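Side-chain contacts in Slr0280 protein (Synechocystis sp., PDB 5H3K), which is of unknown function but belongs to the phosphodiester glycosidase (NAGPA) family, and so may act on a phosphodiester-linked sugar: residues T78-T83 and N142-P147; A186-N191 and F257-D262; L312-T317 and V326-D331. All blocks are in the same frame, centred on the assembly; numbering follows the deposited sequence.

In the fold
The three contacts follow one another along the chain, each closing before the next opens. Contact 1 joins two non-adjacent strands, 75-81 and 143-145, of a mixed sheet near the N-terminus. Contact 2 joins two four-stranded antiparallel sheets, and its centre lies about 21 Å from that of contact 1; their nearest atoms are about 5 Å apart without touching. Contact 3 sets the helix 325-331 against the end of strand 307-313 in a further sheet, with centres about 23 Å from contact 1 and about 32 Å from contact 2. The contacts share no sheet. Each is wholly apolar across its two segments, so three separate parts of this largely beta protein are held by apolar side chains, over long sequence separations in contacts 1 and 2 and a short one in contact 3.

Contact 1: residues T78-T83 and N142-P147; sequences TGLGDT and NTLVMP
Leu-144 overlaps both Thr-78 and Leu-80 through a single methyl, CD2, in the mixed beta-sheet of the N-terminal part of the chain. Strands 75-81 and 143-145 are not bonded to each other; strands 61-72 and 55-58 link them in the sheet, and their side chains meet although the strands are not neighbours in it. At the nearest backbone point the CA atoms of Thr-78 and Leu-144 remain 9.4 Å apart, a gap that only side chains bridge. Leu-144 spans it by an extended first torsion, with CG anti to the backbone N (chi1 176°). Its CD2 then meets Thr-78 CG2 at 3.6 Å, the two side chains pointing at each other tip to tip. The same CD2 lies 3.6 Å from Leu-80 CD2, but here the side chains cross at about a right angle, so one methyl serves two neighbours on the same flank, one met end-on and the other crosswise. Thr-78 divides its two branches by polarity: CG2 faces the leucine while OG1 hydrogen-bonds to Gln-69 NE2, which satisfies the hydroxyl at a buried position. Trp-67 of strand 61-72 touches both leucines, and helix 82-89, for which Gly-81 is the N-cap, adds Leu-89 beside Leu-80 and Met-146. Met-146 completes the cluster by folding: three successive torsions near -60° curl its thioether back toward strand 75-81, where the terminal CE stops 4.4 Å from Leu-80 CD1.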
loop_
_atom_site.group_PDB
_atom_site.type_symbol
_atom_site.label_atom_id
_atom_site.label_comp_id
_atom_site.label_asym_id
_atom_site.label_seq_id
_atom_site.Cartn_x
_atom_site.Cartn_y
_atom_site.Cartn_z
ATOM N N THR A 78 -20.405 -15.083 -13.420
ATOM C CA THR A 78 -19.939 -13.765 -13.004
ATOM C C THR A 78 -19.032 -13.894 -11.801
ATOM O O THR A 78 -19.386 -14.547 -10.803
ATOM C CB THR A 78 -21.102 -12.830 -12.637
ATOM O OG1 THR A 78 -22.019 -12.755 -13.736
ATOM C CG2 THR A 78 -20.569 -11.422 -12.321
ATOM N N GLY A 79 -17.860 -13.269 -11.897
ATOM C CA GLY A 79 -16.888 -13.288 -10.822
ATOM C C GLY A 79 -16.591 -11.878 -10.335
ATOM O O GLY A 79 -16.576 -10.943 -11.129
ATOM N N LEU A 80 -16.373 -11.727 -9.030
ATOM C CA LEU A 80 -16.026 -10.433 -8.441
ATOM C C LEU A 80 -14.701 -10.587 -7.699
ATOM O O LEU A 80 -14.469 -11.616 -7.068
ATOM C CB LEU A 80 -17.091 -10.007 -7.429
ATOM C CG LEU A 80 -18.541 -9.964 -7.901
ATOM C CD1 LEU A 80 -19.411 -9.365 -6.817
ATOM C CD2 LEU A 80 -18.646 -9.155 -9.158
ATOM N N GLY A 81 -13.836 -9.577 -7.768
ATOM C CA GLY A 81 -12.625 -9.582 -6.951
ATOM C C GLY A 81 -12.958 -9.857 -5.497
ATOM O O GLY A 81 -13.857 -9.218 -4.934
ATOM N N ASP A 82 -12.268 -10.823 -4.891
ATOM C CA ASP A 82 -12.671 -11.306 -3.572
ATOM C C ASP A 82 -12.692 -10.228 -2.494
ATOM O O ASP A 82 -13.668 -10.101 -1.741
ATOM C CB ASP A 82 -11.859 -12.561 -3.145
ATOM C CG ASP A 82 -10.372 -12.296 -2.886
ATOM O OD1 ASP A 82 -9.772 -11.297 -3.366
ATOM O OD2 ASP A 82 -9.780 -13.148 -2.183
ATOM N N THR A 83 -11.630 -9.429 -2.438
ATOM C CA THR A 83 -11.545 -8.394 -1.419
ATOM C C THR A 83 -12.584 -7.315 -1.700
ATOM O O THR A 83 -13.059 -6.634 -0.780
ATOM C CB THR A 83 -10.120 -7.810 -1.323
ATOM O OG1 THR A 83 -9.677 -7.405 -2.623
ATOM C CG2 THR A 83 -9.155 -8.853 -0.792
ATOM N N ASN A 142 -18.328 -0.968 -18.540
ATOM C CA ASN A 142 -17.347 -1.164 -17.487
ATOM C C ASN A 142 -17.998 -1.446 -16.124
ATOM O O ASN A 142 -17.316 -1.801 -15.155
ATOM C CB ASN A 142 -16.430 0.059 -17.421
ATOM C CG ASN A 142 -15.367 -0.063 -16.358
ATOM O OD1 ASN A 142 -14.473 -0.903 -16.452
ATOM N ND2 ASN A 142 -15.448 0.788 -15.336
ATOM N N THR A 143 -19.324 -1.317 -16.066
ATOM C CA THR A 143 -20.047 -1.407 -14.800
ATOM C C THR A 143 -21.013 -2.597 -14.724
ATOM O O THR A 143 -21.936 -2.713 -15.532
ATOM C CB THR A 143 -20.836 -0.118 -14.527
ATOM O OG1 THR A 143 -19.941 1.000 -14.545
ATOM C CG2 THR A 143 -21.518 -0.197 -13.165
ATOM N N LEU A 144 -20.799 -3.481 -13.753
ATOM C CA LEU A 144 -21.716 -4.594 -13.527
ATOM C C LEU A 144 -22.843 -4.123 -12.621
ATOM O O LEU A 144 -22.597 -3.652 -11.509
ATOM C CB LEU A 144 -20.987 -5.770 -12.875
ATOM C CG LEU A 144 -21.799 -7.009 -12.458
ATOM C CD1 LEU A 144 -22.353 -7.755 -13.670
ATOM C CD2 LEU A 144 -20.933 -7.944 -11.631
ATOM N N VAL A 145 -24.087 -4.242 -13.078
ATOM C CA VAL A 145 -25.209 -3.783 -12.272
ATOM C C VAL A 145 -25.676 -4.882 -11.326
ATOM O O VAL A 145 -26.128 -5.942 -11.764
ATOM C CB VAL A 145 -26.388 -3.311 -13.160
ATOM C CG1 VAL A 145 -27.529 -2.782 -12.291
ATOM C CG2 VAL A 145 -25.914 -2.244 -14.133
ATOM N N MET A 146 -25.559 -4.631 -10.025
ATOM C CA MET A 146 -25.940 -5.624 -9.031
ATOM C C MET A 146 -27.463 -5.732 -8.947
ATOM O O MET A 146 -28.178 -4.746 -9.144
ATOM C CB MET A 146 -25.332 -5.296 -7.662
ATOM C CG MET A 146 -23.808 -5.188 -7.670
ATOM S SD MET A 146 -22.999 -6.693 -8.273
ATOM C CE MET A 146 -23.557 -7.865 -7.044
ATOM N N PRO A 147 -27.966 -6.937 -8.659
ATOM C CA PRO A 147 -29.414 -7.134 -8.716
ATOM C C PRO A 147 -30.109 -6.514 -7.513
ATOM O O PRO A 147 -29.495 -6.335 -6.458
ATOM C CB PRO A 147 -29.557 -8.658 -8.685
ATOM C CG PRO A 147 -28.350 -9.134 -7.913
ATOM C CD PRO A 147 -27.247 -8.155 -8.231
#

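Contact 2: residues A186-N191 and F257-D262; sequences AVVTIN and FRLVID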
loop_
_atom_site.group_PDB
_atom_site.type_symbol
_atom_site.label_atom_id
_atom_site.label_comp_id
_atom_site.label_asym_id
_atom_site.label_seq_id
_atom_site.Cartn_x
_atom_site.Cartn_y
_atom_site.Cartn_z
ATOM N N ALA A 186 -18.240 5.976 12.482
ATOM C CA ALA A 186 -18.353 4.824 11.613
ATOM C C ALA A 186 -19.722 4.818 10.950
ATOM O O ALA A 186 -20.692 5.346 11.502
ATOM C CB ALA A 186 -18.105 3.529 12.401
ATOM N N VAL A 187 -19.800 4.224 9.763
ATOM C CA VAL A 187 -21.072 4.132 9.058
ATOM C C VAL A 187 -21.240 2.793 8.362
ATOM O O VAL A 187 -20.328 2.297 7.683
ATOM C CB VAL A 187 -21.293 5.308 8.081
ATOM C CG1 VAL A 187 -20.113 5.447 7.120
ATOM C CG2 VAL A 187 -22.635 5.162 7.321
ATOM N N VAL A 188 -22.401 2.195 8.571
ATOM C CA VAL A 188 -22.780 0.995 7.846
ATOM C C VAL A 188 -23.792 1.399 6.776
ATOM O O VAL A 188 -24.836 1.982 7.084
ATOM C CB VAL A 188 -23.396 -0.067 8.805
ATOM C CG1 VAL A 188 -23.903 -1.272 8.019
ATOM C CG2 VAL A 188 -22.387 -0.505 9.847
ATOM N N THR A 189 -23.478 1.124 5.512
ATOM C CA THR A 189 -24.418 1.394 4.429
ATOM C C THR A 189 -25.021 0.064 4.022
ATOM O O THR A 189 -24.287 -0.902 3.776
ATOM C CB THR A 189 -23.730 2.044 3.208
ATOM O OG1 THR A 189 -23.029 3.223 3.621
ATOM C CG2 THR A 189 -24.750 2.425 2.140
ATOM N N ILE A 190 -26.348 0.004 3.977
ATOM C CA ILE A 190 -27.060 -1.214 3.586
ATOM C C ILE A 190 -28.036 -0.921 2.455
ATOM O O ILE A 190 -28.802 0.049 2.517
ATOM C CB ILE A 190 -27.892 -1.784 4.742
ATOM C CG1 ILE A 190 -27.079 -1.837 6.025
ATOM C CG2 ILE A 190 -28.439 -3.166 4.384
ATOM C CD1 ILE A 190 -27.700 -1.022 7.127
ATOM N N ASN A 191 -28.019 -1.757 1.423
ATOM C CA ASN A 191 -28.969 -1.615 0.333
ATOM C C ASN A 191 -30.295 -2.260 0.737
ATOM O O ASN A 191 -30.714 -3.267 0.161
ATOM C CB ASN A 191 -28.419 -2.232 -0.962
ATOM C CG ASN A 191 -29.387 -2.088 -2.153
ATOM O OD1 ASN A 191 -29.419 -2.944 -3.045
ATOM N ND2 ASN A 191 -30.178 -1.010 -2.168
ATOM N N PHE A 257 -33.456 -13.284 8.661
ATOM C CA PHE A 257 -32.326 -12.536 8.107
ATOM C C PHE A 257 -31.998 -11.366 9.042
ATOM O O PHE A 257 -32.895 -10.610 9.435
ATOM C CB PHE A 257 -32.688 -11.970 6.739
ATOM C CG PHE A 257 -32.908 -13.012 5.672
ATOM C CD1 PHE A 257 -34.080 -13.016 4.929
ATOM C CD2 PHE A 257 -31.934 -13.959 5.386
ATOM C CE1 PHE A 257 -34.292 -13.956 3.935
ATOM C CE2 PHE A 257 -32.138 -14.906 4.382
ATOM C CZ PHE A 257 -33.319 -14.906 3.661
ATOM N N ARG A 258 -30.720 -11.217 9.393
ATOM C CA ARG A 258 -30.294 -10.158 10.297
ATOM C C ARG A 258 -28.905 -9.649 9.925
ATOM O O ARG A 258 -28.013 -10.435 9.599
ATOM C CB ARG A 258 -30.249 -10.682 11.738
ATOM C CG ARG A 258 -31.604 -10.810 12.440
ATOM C CD ARG A 258 -31.493 -11.677 13.683
ATOM N NE ARG A 258 -31.447 -13.100 13.343
ATOM C CZ ARG A 258 -31.174 -14.071 14.206
ATOM N NH1 ARG A 258 -30.903 -13.777 15.470
ATOM N NH2 ARG A 258 -31.157 -15.334 13.796
ATOM N N LEU A 259 -28.719 -8.333 9.964
ATOM C CA LEU A 259 -27.374 -7.782 9.921
ATOM C C LEU A 259 -27.003 -7.476 11.363
ATOM O O LEU A 259 -27.703 -6.728 12.050
ATOM C CB LEU A 259 -27.300 -6.515 9.059
ATOM C CG LEU A 259 -25.877 -6.020 8.759
ATOM C CD1 LEU A 259 -25.155 -6.984 7.826
ATOM C CD2 LEU A 259 -25.868 -4.611 8.180
ATOM N N VAL A 260 -25.915 -8.077 11.835
ATOM C CA VAL A 260 -25.490 -7.902 13.211
ATOM C C VAL A 260 -24.293 -6.957 13.262
ATOM O O VAL A 260 -23.258 -7.221 12.643
ATOM C CB VAL A 260 -25.100 -9.252 13.829
ATOM C CG1 VAL A 260 -24.698 -9.073 15.278
ATOM C CG2 VAL A 260 -26.258 -10.220 13.723
ATOM N N ILE A 261 -24.433 -5.852 13.986
ATOM C CA ILE A 261 -23.345 -4.876 14.097
ATOM C C ILE A 261 -22.796 -4.839 15.513
ATOM O O ILE A 261 -23.459 -4.363 16.432
ATOM C CB ILE A 261 -23.815 -3.466 13.710
ATOM C CG1 ILE A 261 -24.376 -3.465 12.289
ATOM C CG2 ILE A 261 -22.671 -2.466 13.840
ATOM C CD1 ILE A 261 -25.218 -2.217 11.966
ATOM N N ASP A 262 -21.582 -5.346 15.697
ATOM C CA ASP A 262 -20.983 -5.376 17.022
ATOM C C ASP A 262 -19.942 -4.258 17.165
ATOM O O ASP A 262 -19.086 -4.080 16.293
ATOM C CB ASP A 262 -20.339 -6.740 17.291
ATOM C CG ASP A 262 -21.354 -7.869 17.345
ATOM O OD1 ASP A 262 -22.471 -7.646 17.839
ATOM O OD2 ASP A 262 -21.032 -8.988 16.897
#
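With chi1 at 175°, Val-188 holds CG1 anti to its backbone N and CG2 anti to its carbonyl carbon, and this splits its methyls between two partners, Leu-259 and Ile-261. On the opposing strand, Leu-259 also has CG anti to the backbone N (chi1 -170°), which carries CG toward the other layer, and the second torsion then points CD2 across. That methyl reaches Val-188 CG1 at 3.9 Å and Ile-190 CG1 at 3.7 Å, both tip to tip, so it fits between two alternate residues of one strand. Ile-261 answers the other valine branch, its CD1 standing 3.9 Å from Val-188 CG2. The arrangement is the interior of a beta-sandwich: strand axes 10.4 Å apart, running antiparallel at 175°, with side chains rather than backbone bonds joining the layers. Side chains alternate along each strand, so that every second residue, Val-188 and Ile-190 against Leu-259 and Ile-261, faces inward. Each layer is an antiparallel sheet of four strands with the same order, 1-2-4-3. Strand 185-190 lies between 177-182 and 235-241, and strand 258-264 between 164-171 and 247-253; Trp-177, Val-179, Leu-248 and Val-250 from these neighbours extend the apolar filling around the four residues.

Contact 3: residues L312-T317 and V326-D331; sequences LMANPT and VTIARD
Helix 325-331, which follows the short strand 323-324, packs against the end of strand 307-313 of an antiparallel sheet. Ile-328 supplies the helix side of the contact and uses both of its branches. Its CG2, anti to the backbone N, rests 3.9 Å from Leu-312 CB, and the two side chains run alongside in opposing senses. The longer branch turns to the backbone just beyond the strand: CG1 is anti to the carbonyl carbon (chi1 -63°), and CD1 reaches Ala-314 CA at 3.9 Å. Ala-314 CB lies 4.2 Å from the same Ile-328 CD1. Cutting the residue back to an alanine here removes both branches and is likely to open a gap between helix and strand end, leaving Leu-312 CB and the Ala-314 backbone without their apolar partner. Val-601 of strand 600-609 and Ala-323 of strand 323-324 also touch Ile-328, placing it between helix and sheet. Beyond the strand, residues 315-317 form an Asx turn, in which Thr-317 N donates to Asn-315 OD1 at 3.3 Å, the N-H meeting a lone pair of the carbonyl oxygen within the plane of the side-chain amide.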
loop_
_atom_site.group_PDB
_atom_site.type_symbol
_atom_site.label_atom_id
_atom_site.label_comp_id
_atom_site.label_asym_id
_atom_site.label_seq_id
_atom_site.Cartn_x
_atom_site.Cartn_y
_atom_site.Cartn_z
ATOM N N LEU A 312 6.742 1.210 -6.905
ATOM C CA LEU A 312 5.777 1.900 -7.736
ATOM C C LEU A 312 5.663 3.317 -7.238
ATOM O O LEU A 312 5.444 3.535 -6.039
ATOM C CB LEU A 312 4.417 1.209 -7.623
ATOM C CG LEU A 312 4.349 -0.273 -8.002
ATOM C CD1 LEU A 312 2.918 -0.764 -7.778
ATOM C CD2 LEU A 312 4.760 -0.463 -9.453
ATOM N N MET A 313 5.814 4.284 -8.139
ATOM C CA MET A 313 5.668 5.689 -7.783
ATOM C C MET A 313 4.272 6.181 -8.086
ATOM O O MET A 313 3.655 5.738 -9.054
ATOM C CB MET A 313 6.659 6.548 -8.571
ATOM C CG MET A 313 8.059 6.074 -8.456
ATOM S SD MET A 313 8.794 6.440 -6.869
ATOM C CE MET A 313 9.363 8.109 -7.098
ATOM N N ALA A 314 3.788 7.103 -7.254
ATOM C CA ALA A 314 2.463 7.718 -7.410
ATOM C C ALA A 314 2.261 8.238 -8.827
ATOM O O ALA A 314 1.207 8.037 -9.444
ATOM C CB ALA A 314 2.294 8.856 -6.425
ATOM N N ASN A 315 3.269 8.945 -9.317
ATOM C CA ASN A 315 3.349 9.278 -10.734
ATOM C C ASN A 315 4.279 8.269 -11.410
ATOM O O ASN A 315 5.484 8.239 -11.149
ATOM C CB ASN A 315 3.827 10.726 -10.919
ATOM C CG ASN A 315 3.699 11.196 -12.359
ATOM O OD1 ASN A 315 4.161 10.523 -13.288
ATOM N ND2 ASN A 315 3.074 12.356 -12.548
ATOM N N PRO A 316 3.717 7.409 -12.273
ATOM C CA PRO A 316 4.446 6.240 -12.767
ATOM C C PRO A 316 5.726 6.588 -13.521
ATOM O O PRO A 316 6.585 5.726 -13.656
ATOM C CB PRO A 316 3.432 5.558 -13.691
ATOM C CG PRO A 316 2.098 6.049 -13.217
ATOM C CD PRO A 316 2.344 7.468 -12.800
ATOM N N THR A 317 5.855 7.822 -14.008
ATOM C CA THR A 317 7.028 8.187 -14.797
ATOM C C THR A 317 7.775 9.436 -14.316
ATOM O O THR A 317 8.637 9.951 -15.024
ATOM C CB THR A 317 6.676 8.363 -16.304
ATOM O OG1 THR A 317 5.812 9.486 -16.459
ATOM C CG2 THR A 317 5.984 7.116 -16.841
ATOM N N VAL A 326 -4.081 2.735 -2.459
ATOM C CA VAL A 326 -5.034 1.876 -3.146
ATOM C C VAL A 326 -5.206 2.298 -4.612
ATOM O O VAL A 326 -5.450 1.455 -5.479
ATOM C CB VAL A 326 -6.393 1.790 -2.399
ATOM C CG1 VAL A 326 -7.252 3.015 -2.719
ATOM C CG2 VAL A 326 -7.118 0.492 -2.771
ATOM N N THR A 327 -5.046 3.594 -4.888
ATOM C CA THR A 327 -5.082 4.119 -6.259
ATOM C C THR A 327 -3.829 3.712 -7.029
ATOM O O THR A 327 -3.910 3.323 -8.209
ATOM C CB THR A 327 -5.245 5.655 -6.274
ATOM O OG1 THR A 327 -6.481 5.993 -5.624
ATOM C CG2 THR A 327 -5.278 6.172 -7.704
ATOM N N ILE A 328 -2.671 3.789 -6.370
ATOM C CA ILE A 328 -1.440 3.287 -6.975
ATOM C C ILE A 328 -1.624 1.813 -7.343
ATOM O O ILE A 328 -1.331 1.415 -8.469
ATOM C CB ILE A 328 -0.219 3.450 -6.030
ATOM C CG1 ILE A 328 0.050 4.942 -5.750
ATOM C CG2 ILE A 328 1.013 2.760 -6.618
ATOM C CD1 ILE A 328 1.165 5.202 -4.709
ATOM N N ALA A 329 -2.136 1.014 -6.399
ATOM C CA ALA A 329 -2.329 -0.424 -6.611
ATOM C C ALA A 329 -3.263 -0.708 -7.798
ATOM O O ALA A 329 -2.961 -1.543 -8.669
ATOM C CB ALA A 329 -2.877 -1.090 -5.327
ATOM N N ARG A 330 -4.402 -0.026 -7.832
ATOM C CA ARG A 330 -5.359 -0.220 -8.911
ATOM C C ARG A 330 -4.798 0.240 -10.254
ATOM O O ARG A 330 -4.833 -0.510 -11.237
ATOM C CB ARG A 330 -6.681 0.515 -8.616
ATOM C CG ARG A 330 -7.495 -0.090 -7.483
ATOM C CD ARG A 330 -8.506 0.909 -6.955
ATOM N NE ARG A 330 -9.271 0.360 -5.842
ATOM C CZ ARG A 330 -10.073 1.072 -5.058
ATOM N NH1 ARG A 330 -10.198 2.382 -5.236
ATOM N NH2 ARG A 330 -10.726 0.472 -4.074
ATOM N N ASP A 331 -4.301 1.475 -10.312
ATOM C CA ASP A 331 -3.891 2.051 -11.589
ATOM C C ASP A 331 -2.667 1.363 -12.205
ATOM O O ASP A 331 -2.543 1.283 -13.425
ATOM C CB ASP A 331 -3.690 3.577 -11.473
ATOM C CG ASP A 331 -5.002 4.340 -11.173
ATOM O OD1 ASP A 331 -6.078 3.710 -11.013
ATOM O OD2 ASP A 331 -4.942 5.588 -11.083
#